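Local coordinates for protein nucleoporin nup120 (Schizosaccharomyces pombe, PDB 4GQ2) that serves as a structural constituent of the nuclear pore complex, whose nucleoporins can build the pore and dock transiently associated transport factors, at residues T181-C185 with K195-N199; Q668-L672 with T760-L764; F774-S780 with A793-S798. All coordinates share one frame; numbering follows the deposited sequence.

Contact 1: residues T181-C185 with K195-N199; sequences TSEIC and KIILN
Glu183 lays its CG against the branch of Ile197, 3.9 Å from CG1 and almost as near to CG2, the two side chains lying alongside each other and pointing the same way. Turned beside its own backbone N (chi1 -68°), the glutamate chain runs on extended to a carboxylate whose OE1 is hydrogen-bonded to Ser180 OG. Diagonally from it on the same face, Lys195 bends at chi3, and its NZ is hydrogen-bonded to Asn267 OD1; the opposite charges of Glu183 OE2 and Lys195 NZ remain 4.6 Å apart, so any attraction between them would act without direct contact. Cys185 is the remaining member of this face, its SG 4.2 Å from Lys195 CG. Strands 183-188 and 193-199 form a beta hairpin, the two central strands of a four-stranded antiparallel sheet, one blade of the beta-propeller domain. Ile184 and Ile196 make the hydrogen-bonded pair and point to the other face, where CG2 of Ile184 reaches CB of Ile196 at 4.0 Å. Both backbone bonds of this pair are present: Ile184 N to Ile196 O is nearly straight at 167°, whereas Ile196 N to Ile184 O, though shorter at 2.9 Å, is more bent. A third bond, from Leu198 N to Ser182 O at 2.9 Å, extends the ladder to Ser182, just before strand 183-188. Leu198 sets CB and CG each 3.7 Å from Ser182 O, with CD1 slightly farther. Tyr130 of the neighbouring sheet touches both Ile184 and Leu198, so strand 126-133 packs against this part of the hairpin.

Contact 2: residues Q668-L672 with T760-L764; sequences QSPSL and TMEAL
Bent at chi2 (101°) and again at chi3, the Met761 side chain brings SD to Pro670 CD, 3.7 Å away, while an extended chain beyond CG carries the Gln668 amide across Thr760. The contact joins two irregular segments in the helical part of the chain: 668-672 leads into the long helix 672-703, with Ser671 as its N-cap residue, and 760-764 precedes helix 770-777. Their touching parts run in nearly the same direction, 19° apart. Methionine and proline side chains meet at about a right angle, with the sulfur at the ring's CD end. Pro670 turns CG to the methyl of Ala763 at 4.0 Å, and Leu672 approaches the same alanine with CD2, so Ala763 CB sits among proline and leucine carbons. Between these apolar contacts and the glutamine, Ser669 directs OG to the carbonyl oxygen of its own neighbour, Pro670 O, at 3.2 Å; the hydroxyl lies 30° from the carbonyl plane. Ser669 CB packs on Thr760 O. The outer end is less well defined: Gln668, which follows a cis peptide bond, and Thr760 are both poorly ordered and exposed. At the opposite end, Ser671 OG caps Leu674 N and also bonds to Ser90 O, linking the start of the helix to the loop after strand 83-88 of the propeller domain. Across the contact, the methyl CB of Ala763 lies 3.7 Å from Pro670 O.

Contact 3: residues F774-S780 with A793-S798; sequences FSALNYS and ATVISS
Residues 774-780 leave helix 770-777 through Asn778 and Tyr779 and come alongside helix 790-803, with the CA atoms of Ser780 and Thr794 4.8 Å apart. Ser780 N donates to Thr794 OG1 at 3.1 Å, and that hydroxyl is also hydrogen-bonded to Pro790 O. With CG2 anti to the threonine N (OG1 chi1 -56°), the methyl of Thr794 is turned toward Ser775 O and Asn778 O. Asn778 rests CB on Ser798 OG and turns ND2 back to Phe774 O, 3.0 Å away, 38° out of that carbonyl's plane. The same ND2 stands 3.2 Å above one face of the Phe774 ring, near its rim, while the ring's CE2 reaches Ser798 CB. Replacing Asn778 with an alanine would probably leave Phe774 O without this side-chain donor and open a gap over the ring face that the amide occupies, though CB would still meet Ser798 OG. Ser780 OG bonds to Asn778 O, and Ser797 and Ser798 send their hydroxyls back to Ala793 O and Thr794 O. Each of these helix carbonyls thus accepts from a hydroxyl as well as a backbone N-H, so small polar groups are accommodated in a buried interface through local hydrogen bonds.

The three contacts follow one another along the chain, each closing before the next opens. Contact 1 lies within a single blade of the beta-propeller, far from the other two: its centre is 38 Å from that of contact 2 and 43 Å from that of contact 3. Contacts 2 and 3, with centres 12 Å apart, belong to one helical region and touch directly. Tyr779 packs on Pro670, and Leu764 meets Ala776, so helix 770-777 and its exit connect the two. Ser775 and Ala776 also pack on helix 672-703, the helix that contact 2 leads into. The set therefore samples both architectures of this nuclear pore scaffold component, propeller and helices.

Contact 1: residues T181-C185 with K195-N199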
ATOM      1  N   THR A 181     -30.860   0.440 -31.293  1.00 62.41           N
ATOM      2  CA  THR A 181     -31.349  -0.307 -30.138  1.00 61.80           C
ATOM      3  C   THR A 181     -32.325  -1.417 -30.513  1.00 57.36           C
ATOM      4  O   THR A 181     -32.779  -2.160 -29.649  1.00 68.31           O
ATOM      5  CB  THR A 181     -32.003   0.614 -29.084  1.00 70.88           C
ATOM      6  OG1 THR A 181     -32.738   1.658 -29.736  1.00 67.77           O
ATOM      7  CG2 THR A 181     -30.939   1.225 -28.189  1.00 65.53           C
ATOM      8  N   SER A 182     -32.640  -1.540 -31.798  1.00 57.05           N
ATOM      9  CA  SER A 182     -33.558  -2.582 -32.246  1.00 59.20           C
ATOM     10  C   SER A 182     -33.082  -3.284 -33.515  1.00 62.41           C
ATOM     11  O   SER A 182     -33.649  -4.304 -33.915  1.00 70.03           O
ATOM     12  CB  SER A 182     -34.962  -2.007 -32.445  1.00 57.88           C
ATOM     13  OG  SER A 182     -34.976  -1.054 -33.495  1.00 63.44           O
ATOM     14  N   GLU A 183     -32.033  -2.747 -34.134  1.00 59.56           N
ATOM     15  CA  GLU A 183     -31.511  -3.295 -35.387  1.00 61.28           C
ATOM     16  C   GLU A 183     -30.038  -3.658 -35.294  1.00 52.60           C
ATOM     17  O   GLU A 183     -29.231  -2.901 -34.756  1.00 65.89           O
ATOM     18  CB  GLU A 183     -31.731  -2.312 -36.544  1.00 69.08           C
ATOM     19  CG  GLU A 183     -33.189  -2.111 -36.945  1.00 66.38           C
ATOM     20  CD  GLU A 183     -33.430  -0.767 -37.608  1.00 82.31           C
ATOM     21  OE1 GLU A 183     -33.303   0.277 -36.925  1.00 76.23           O
ATOM     22  OE2 GLU A 183     -33.755  -0.756 -38.814  1.00 89.60           O
ATOM     23  N   ILE A 184     -29.702  -4.824 -35.830  1.00 48.82           N
ATOM     24  CA  ILE A 184     -28.319  -5.283 -35.914  1.00 57.91           C
ATOM     25  C   ILE A 184     -28.073  -6.046 -37.221  1.00 63.93           C
ATOM     26  O   ILE A 184     -28.956  -6.738 -37.725  1.00 72.35           O
ATOM     27  CB  ILE A 184     -27.928  -6.151 -34.687  1.00 61.74           C
ATOM     28  CG1 ILE A 184     -26.461  -6.584 -34.770  1.00 67.91           C
ATOM     29  CG2 ILE A 184     -28.843  -7.365 -34.548  1.00 60.82           C
ATOM     30  CD1 ILE A 184     -25.770  -6.673 -33.434  1.00 53.50           C
ATOM     31  N   CYS A 185     -26.874  -5.896 -37.770  1.00 58.59           N
ATOM     32  CA  CYS A 185     -26.442  -6.685 -38.911  1.00 48.68           C
ATOM     33  C   CYS A 185     -25.465  -7.766 -38.483  1.00 51.33           C
ATOM     34  O   CYS A 185     -24.592  -7.533 -37.648  1.00 49.57           O
ATOM     35  CB  CYS A 185     -25.787  -5.800 -39.964  1.00 50.42           C
ATOM     36  SG  CYS A 185     -26.915  -4.611 -40.712  1.00 64.90           S
ATOM     37  N   LYS A 195     -29.981  -8.626 -41.752  1.00 57.69           N
ATOM     38  CA  LYS A 195     -30.365  -7.582 -40.814  1.00 62.73           C
ATOM     39  C   LYS A 195     -31.471  -8.128 -39.922  1.00 63.89           C
ATOM     40  O   LYS A 195     -32.587  -8.379 -40.381  1.00 69.83           O
ATOM     41  CB  LYS A 195     -30.817  -6.303 -41.531  1.00 55.14           C
ATOM     42  CG  LYS A 195     -31.070  -5.138 -40.583  1.00 63.59           C
ATOM     43  CD  LYS A 195     -31.784  -3.975 -41.257  1.00 64.83           C
ATOM     44  CE  LYS A 195     -30.811  -3.049 -41.967  1.00 59.67           C
ATOM     45  NZ  LYS A 195     -31.523  -1.958 -42.688  1.00 55.59           N
ATOM     46  N   ILE A 196     -31.140  -8.337 -38.652  1.00 52.26           N
ATOM     47  CA  ILE A 196     -32.116  -8.769 -37.666  1.00 53.68           C
ATOM     48  C   ILE A 196     -32.788  -7.541 -37.053  1.00 53.06           C
ATOM     49  O   ILE A 196     -32.111  -6.686 -36.487  1.00 56.68           O
ATOM     50  CB  ILE A 196     -31.460  -9.649 -36.579  1.00 58.75           C
ATOM     51  CG1 ILE A 196     -30.800 -10.875 -37.227  1.00 57.71           C
ATOM     52  CG2 ILE A 196     -32.484 -10.065 -35.526  1.00 52.52           C
ATOM     53  CD1 ILE A 196     -29.801 -11.596 -36.347  1.00 61.53           C
ATOM     54  N   ILE A 197     -34.116  -7.455 -37.194  1.00 54.32           N
ATOM     55  CA  ILE A 197     -34.892  -6.339 -36.646  1.00 58.57           C
ATOM     56  C   ILE A 197     -35.833  -6.845 -35.563  1.00 60.46           C
ATOM     57  O   ILE A 197     -36.668  -7.720 -35.809  1.00 69.14           O
ATOM     58  CB  ILE A 197     -35.709  -5.578 -37.724  1.00 77.62           C
ATOM     59  CG1 ILE A 197     -34.812  -5.070 -38.857  1.00 70.18           C
ATOM     60  CG2 ILE A 197     -36.469  -4.404 -37.110  1.00 71.18           C
ATOM     61  CD1 ILE A 197     -34.844  -5.940 -40.093  1.00 71.69           C
ATOM     62  N   LEU A 198     -35.698  -6.274 -34.369  1.00 57.71           N
ATOM     63  CA  LEU A 198     -36.432  -6.740 -33.201  1.00 64.57           C
ATOM     64  C   LEU A 198     -37.526  -5.768 -32.800  1.00 63.76           C
ATOM     65  O   LEU A 198     -37.407  -4.555 -32.996  1.00 59.60           O
ATOM     66  CB  LEU A 198     -35.486  -6.942 -32.013  1.00 65.53           C
ATOM     67  CG  LEU A 198     -34.106  -7.551 -32.257  1.00 57.24           C
ATOM     68  CD1 LEU A 198     -33.140  -7.060 -31.196  1.00 58.57           C
ATOM     69  CD2 LEU A 198     -34.153  -9.069 -32.289  1.00 53.39           C
ATOM     70  N   ASN A 199     -38.595  -6.324 -32.242  1.00 74.81           N
ATOM     71  CA  ASN A 199     -39.635  -5.543 -31.602  1.00 86.51           C
ATOM     72  C   ASN A 199     -39.548  -5.880 -30.121  1.00 85.61           C
ATOM     73  O   ASN A 199     -40.111  -6.883 -29.677  1.00 80.21           O
ATOM     74  CB  ASN A 199     -41.007  -5.899 -32.180  1.00 95.41           C
ATOM     75  CG  ASN A 199     -41.955  -4.713 -32.229  1.00103.58           C
ATOM     76  OD1 ASN A 199     -41.545  -3.556 -32.109  1.00100.41           O
ATOM     77  ND2 ASN A 199     -43.235  -4.998 -32.426  1.00105.33           N
TER

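Contact 2: residues Q668-L672 with T760-L764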
ATOM      1  N   GLN A 668     -17.441  17.801  -8.561  1.00110.57           N
ATOM      2  CA  GLN A 668     -17.093  17.162  -7.297  1.00112.64           C
ATOM      3  C   GLN A 668     -16.406  15.805  -7.463  1.00 89.97           C
ATOM      4  O   GLN A 668     -15.194  15.747  -7.652  1.00 80.56           O
ATOM      5  CB  GLN A 668     -18.322  17.047  -6.383  1.00124.01           C
ATOM      6  CG  GLN A 668     -18.666  18.323  -5.634  1.00123.45           C
ATOM      7  CD  GLN A 668     -19.571  18.080  -4.441  1.00131.81           C
ATOM      8  OE1 GLN A 668     -20.661  17.522  -4.574  1.00139.98           O
ATOM      9  NE2 GLN A 668     -19.124  18.507  -3.265  1.00123.33           N
ATOM     10  N   SER A 669     -17.191  14.729  -7.408  1.00 80.93           N
ATOM     11  CA  SER A 669     -16.671  13.384  -7.174  1.00 74.58           C
ATOM     12  C   SER A 669     -15.996  12.739  -8.382  1.00 62.33           C
ATOM     13  O   SER A 669     -16.570  12.704  -9.466  1.00 61.72           O
ATOM     14  CB  SER A 669     -17.776  12.466  -6.642  1.00 82.02           C
ATOM     15  OG  SER A 669     -17.238  11.236  -6.177  1.00 80.48           O
ATOM     16  N   PRO A 670     -14.766  12.223  -8.186  1.00 56.42           N
ATOM     17  CA  PRO A 670     -14.129  11.378  -9.189  1.00 48.04           C
ATOM     18  C   PRO A 670     -14.709   9.975  -9.123  1.00 46.02           C
ATOM     19  O   PRO A 670     -15.275   9.593  -8.100  1.00 47.65           O
ATOM     20  CB  PRO A 670     -12.671  11.352  -8.742  1.00 48.06           C
ATOM     21  CG  PRO A 670     -12.728  11.536  -7.260  1.00 49.26           C
ATOM     22  CD  PRO A 670     -13.901  12.435  -7.006  1.00 47.29           C
ATOM     23  N   SER A 671     -14.575   9.212 -10.204  1.00 41.85           N
ATOM     24  CA  SER A 671     -14.941   7.804 -10.162  1.00 35.36           C
ATOM     25  C   SER A 671     -13.876   7.055  -9.371  1.00 34.16           C
ATOM     26  O   SER A 671     -12.728   7.508  -9.277  1.00 38.30           O
ATOM     27  CB  SER A 671     -15.015   7.229 -11.570  1.00 37.28           C
ATOM     28  OG  SER A 671     -13.709   7.026 -12.087  1.00 38.20           O
ATOM     29  N   LEU A 672     -14.241   5.905  -8.817  1.00 31.74           N
ATOM     30  CA  LEU A 672     -13.262   5.056  -8.152  1.00 32.38           C
ATOM     31  C   LEU A 672     -12.146   4.659  -9.115  1.00 35.58           C
ATOM     32  O   LEU A 672     -10.966   4.723  -8.765  1.00 36.95           O
ATOM     33  CB  LEU A 672     -13.928   3.823  -7.546  1.00 30.81           C
ATOM     34  CG  LEU A 672     -14.817   4.127  -6.333  1.00 38.40           C
ATOM     35  CD1 LEU A 672     -15.659   2.904  -5.982  1.00 33.45           C
ATOM     36  CD2 LEU A 672     -14.005   4.648  -5.135  1.00 27.64           C
ATOM     37  N   THR A 760     -21.185  14.441  -2.198  1.00 87.04           N
ATOM     38  CA  THR A 760     -20.052  15.359  -2.093  1.00114.92           C
ATOM     39  C   THR A 760     -18.794  14.735  -2.718  1.00122.57           C
ATOM     40  O   THR A 760     -18.666  14.691  -3.945  1.00103.99           O
ATOM     41  CB  THR A 760     -19.836  15.859  -0.634  1.00118.49           C
ATOM     42  OG1 THR A 760     -18.646  16.657  -0.556  1.00105.87           O
ATOM     43  CG2 THR A 760     -19.754  14.693   0.373  1.00109.54           C
ATOM     44  N   MET A 761     -17.869  14.274  -1.878  1.00132.79           N
ATOM     45  CA  MET A 761     -16.774  13.423  -2.320  1.00100.73           C
ATOM     46  C   MET A 761     -17.010  12.043  -1.703  1.00 96.07           C
ATOM     47  O   MET A 761     -16.590  11.751  -0.577  1.00 89.21           O
ATOM     48  CB  MET A 761     -15.415  14.010  -1.929  1.00 91.71           C
ATOM     49  CG  MET A 761     -14.254  13.503  -2.775  1.00 91.52           C
ATOM     50  SD  MET A 761     -13.692  14.615  -4.084  1.00 88.68           S
ATOM     51  CE  MET A 761     -12.446  15.601  -3.250  1.00 71.32           C
ATOM     52  N   GLU A 762     -17.731  11.217  -2.456  1.00 81.56           N
ATOM     53  CA  GLU A 762     -18.159   9.893  -2.030  1.00 57.73           C
ATOM     54  C   GLU A 762     -17.006   8.911  -2.179  1.00 44.95           C
ATOM     55  O   GLU A 762     -16.921   7.916  -1.462  1.00 41.20           O
ATOM     56  CB  GLU A 762     -19.324   9.464  -2.917  1.00 62.75           C
ATOM     57  CG  GLU A 762     -20.213   8.357  -2.379  1.00 75.53           C
ATOM     58  CD  GLU A 762     -21.430   8.148  -3.261  1.00 84.97           C
ATOM     59  OE1 GLU A 762     -22.111   9.152  -3.573  1.00 86.01           O
ATOM     60  OE2 GLU A 762     -21.702   6.990  -3.653  1.00 70.20           O
ATOM     61  N   ALA A 763     -16.123   9.200  -3.130  1.00 43.70           N
ATOM     62  CA  ALA A 763     -14.992   8.338  -3.436  1.00 39.71           C
ATOM     63  C   ALA A 763     -14.059   8.223  -2.239  1.00 33.35           C
ATOM     64  O   ALA A 763     -13.451   7.182  -2.034  1.00 35.14           O
ATOM     65  CB  ALA A 763     -14.250   8.850  -4.661  1.00 45.88           C
ATOM     66  N   LEU A 764     -13.991   9.276  -1.425  1.00 38.58           N
ATOM     67  CA  LEU A 764     -13.106   9.311  -0.256  1.00 40.87           C
ATOM     68  C   LEU A 764     -13.392   8.221   0.776  1.00 41.13           C
ATOM     69  O   LEU A 764     -12.494   7.801   1.514  1.00 44.71           O
ATOM     70  CB  LEU A 764     -13.142  10.686   0.409  1.00 33.14           C
ATOM     71  CG  LEU A 764     -12.326  11.784  -0.277  1.00 38.36           C
ATOM     72  CD1 LEU A 764     -12.597  13.145   0.358  1.00 38.47           C
ATOM     73  CD2 LEU A 764     -10.837  11.483  -0.267  1.00 32.44           C
TER

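Contact 3: residues F774-S780 with A793-S798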
ATOM      1  N   PHE A 774      -5.535  10.067  -1.290  1.00 35.22           N
ATOM      2  CA  PHE A 774      -4.773  11.254  -1.692  1.00 32.89           C
ATOM      3  C   PHE A 774      -5.142  11.692  -3.111  1.00 37.41           C
ATOM      4  O   PHE A 774      -5.320  12.883  -3.378  1.00 37.00           O
ATOM      5  CB  PHE A 774      -3.273  10.963  -1.626  1.00 30.59           C
ATOM      6  CG  PHE A 774      -2.404  12.089  -2.124  1.00 27.56           C
ATOM      7  CD1 PHE A 774      -2.204  13.235  -1.350  1.00 21.79           C
ATOM      8  CD2 PHE A 774      -1.772  11.999  -3.355  1.00 26.97           C
ATOM      9  CE1 PHE A 774      -1.383  14.255  -1.792  1.00 23.65           C
ATOM     10  CE2 PHE A 774      -0.953  13.029  -3.811  1.00 26.97           C
ATOM     11  CZ  PHE A 774      -0.759  14.161  -3.028  1.00 24.19           C
ATOM     12  N   SER A 775      -5.251  10.719  -4.014  1.00 34.31           N
ATOM     13  CA  SER A 775      -5.561  10.996  -5.408  1.00 34.60           C
ATOM     14  C   SER A 775      -6.897  11.710  -5.518  1.00 34.96           C
ATOM     15  O   SER A 775      -7.035  12.676  -6.262  1.00 40.60           O
ATOM     16  CB  SER A 775      -5.565   9.698  -6.218  1.00 32.91           C
ATOM     17  OG  SER A 775      -4.258   9.153  -6.288  1.00 34.74           O
ATOM     18  N   ALA A 776      -7.871  11.248  -4.741  1.00 35.96           N
ATOM     19  CA  ALA A 776      -9.206  11.832  -4.754  1.00 33.98           C
ATOM     20  C   ALA A 776      -9.212  13.283  -4.263  1.00 38.33           C
ATOM     21  O   ALA A 776      -9.941  14.109  -4.807  1.00 46.89           O
ATOM     22  CB  ALA A 776     -10.170  10.974  -3.959  1.00 26.38           C
ATOM     23  N   LEU A 777      -8.383  13.600  -3.267  1.00 36.71           N
ATOM     24  CA  LEU A 777      -8.299  14.970  -2.733  1.00 36.28           C
ATOM     25  C   LEU A 777      -7.718  15.970  -3.732  1.00 42.39           C
ATOM     26  O   LEU A 777      -7.939  17.175  -3.613  1.00 40.34           O
ATOM     27  CB  LEU A 777      -7.470  15.019  -1.446  1.00 35.53           C
ATOM     28  CG  LEU A 777      -8.027  14.316  -0.208  1.00 45.11           C
ATOM     29  CD1 LEU A 777      -6.951  14.181   0.861  1.00 43.77           C
ATOM     30  CD2 LEU A 777      -9.244  15.060   0.321  1.00 48.71           C
ATOM     31  N   ASN A 778      -6.962  15.468  -4.705  1.00 42.94           N
ATOM     32  CA  ASN A 778      -6.321  16.324  -5.691  1.00 36.95           C
ATOM     33  C   ASN A 778      -7.024  16.264  -7.039  1.00 40.79           C
ATOM     34  O   ASN A 778      -6.466  16.685  -8.055  1.00 42.67           O
ATOM     35  CB  ASN A 778      -4.852  15.938  -5.839  1.00 35.38           C
ATOM     36  CG  ASN A 778      -4.029  16.343  -4.641  1.00 42.49           C
ATOM     37  OD1 ASN A 778      -3.630  17.495  -4.518  1.00 46.79           O
ATOM     38  ND2 ASN A 778      -3.771  15.394  -3.746  1.00 42.42           N
ATOM     39  N   TYR A 779      -8.245  15.730  -7.036  1.00 41.80           N
ATOM     40  CA  TYR A 779      -9.020  15.542  -8.256  1.00 42.87           C
ATOM     41  C   TYR A 779      -9.131  16.850  -9.029  1.00 44.32           C
ATOM     42  O   TYR A 779      -9.458  17.894  -8.464  1.00 45.78           O
ATOM     43  CB  TYR A 779     -10.408  14.973  -7.946  1.00 39.91           C
ATOM     44  CG  TYR A 779     -11.264  14.785  -9.178  1.00 48.28           C
ATOM     45  CD1 TYR A 779     -10.835  13.973 -10.225  1.00 47.18           C
ATOM     46  CD2 TYR A 779     -12.499  15.423  -9.304  1.00 48.94           C
ATOM     47  CE1 TYR A 779     -11.608  13.796 -11.356  1.00 49.75           C
ATOM     48  CE2 TYR A 779     -13.282  15.252 -10.435  1.00 41.33           C
ATOM     49  CZ  TYR A 779     -12.828  14.438 -11.457  1.00 47.18           C
ATOM     50  OH  TYR A 779     -13.581  14.251 -12.591  1.00 59.10           O
ATOM     51  N   SER A 780      -8.837  16.792 -10.321  1.00 43.31           N
ATOM     52  CA  SER A 780      -8.715  18.004 -11.111  1.00 47.23           C
ATOM     53  C   SER A 780      -9.158  17.843 -12.554  1.00 54.17           C
ATOM     54  O   SER A 780      -9.134  16.744 -13.120  1.00 55.96           O
ATOM     55  CB  SER A 780      -7.273  18.521 -11.066  1.00 51.77           C
ATOM     56  OG  SER A 780      -6.938  18.958  -9.758  1.00 49.73           O
ATOM     57  N   ALA A 793      -4.763  15.529 -15.586  1.00 42.48           N
ATOM     58  CA  ALA A 793      -4.852  16.733 -14.757  1.00 46.59           C
ATOM     59  C   ALA A 793      -4.665  16.411 -13.282  1.00 37.10           C
ATOM     60  O   ALA A 793      -4.012  17.160 -12.563  1.00 44.76           O
ATOM     61  CB  ALA A 793      -6.169  17.471 -14.991  1.00 47.63           C
ATOM     62  N   THR A 794      -5.245  15.300 -12.832  1.00 38.13           N
ATOM     63  CA  THR A 794      -5.129  14.901 -11.427  1.00 38.28           C
ATOM     64  C   THR A 794      -3.682  14.539 -11.073  1.00 38.10           C
ATOM     65  O   THR A 794      -3.134  15.026 -10.077  1.00 41.00           O
ATOM     66  CB  THR A 794      -6.127  13.787 -11.078  1.00 44.91           C
ATOM     67  OG1 THR A 794      -7.447  14.238 -11.409  1.00 49.90           O
ATOM     68  CG2 THR A 794      -6.084  13.434  -9.589  1.00 38.59           C
ATOM     69  N   VAL A 795      -3.051  13.728 -11.918  1.00 38.58           N
ATOM     70  CA  VAL A 795      -1.644  13.402 -11.742  1.00 35.54           C
ATOM     71  C   VAL A 795      -0.839  14.691 -11.601  1.00 43.47           C
ATOM     72  O   VAL A 795      -0.229  14.938 -10.552  1.00 45.84           O
ATOM     73  CB  VAL A 795      -1.105  12.546 -12.905  1.00 34.40           C
ATOM     74  CG1 VAL A 795       0.369  12.238 -12.694  1.00 34.04           C
ATOM     75  CG2 VAL A 795      -1.906  11.256 -13.034  1.00 29.36           C
ATOM     76  N   ILE A 796      -0.874  15.519 -12.647  1.00 46.61           N
ATOM     77  CA  ILE A 796      -0.109  16.769 -12.692  1.00 44.92           C
ATOM     78  C   ILE A 796      -0.380  17.643 -11.471  1.00 43.05           C
ATOM     79  O   ILE A 796       0.555  18.160 -10.855  1.00 52.36           O
ATOM     80  CB  ILE A 796      -0.352  17.533 -14.024  1.00 51.79           C
ATOM     81  CG1 ILE A 796       0.492  16.931 -15.151  1.00 48.21           C
ATOM     82  CG2 ILE A 796      -0.049  19.021 -13.890  1.00 54.68           C
ATOM     83  CD1 ILE A 796       1.986  17.150 -15.014  1.00 53.83           C
ATOM     84  N   SER A 797      -1.651  17.784 -11.103  1.00 45.64           N
ATOM     85  CA  SER A 797      -2.020  18.568  -9.920  1.00 52.36           C
ATOM     86  C   SER A 797      -1.421  17.982  -8.645  1.00 48.99           C
ATOM     87  O   SER A 797      -0.871  18.721  -7.821  1.00 44.89           O
ATOM     88  CB  SER A 797      -3.539  18.674  -9.785  1.00 58.70           C
ATOM     89  OG  SER A 797      -4.107  19.198 -10.972  1.00 73.48           O
ATOM     90  N   SER A 798      -1.532  16.656  -8.495  1.00 45.33           N
ATOM     91  CA  SER A 798      -0.962  15.932  -7.350  1.00 37.34           C
ATOM     92  C   SER A 798       0.534  16.157  -7.250  1.00 37.48           C
ATOM     93  O   SER A 798       1.045  16.438  -6.169  1.00 43.02           O
ATOM     94  CB  SER A 798      -1.248  14.435  -7.453  1.00 36.24           C
ATOM     95  OG  SER A 798      -2.640  14.188  -7.535  1.00 39.29           O
TER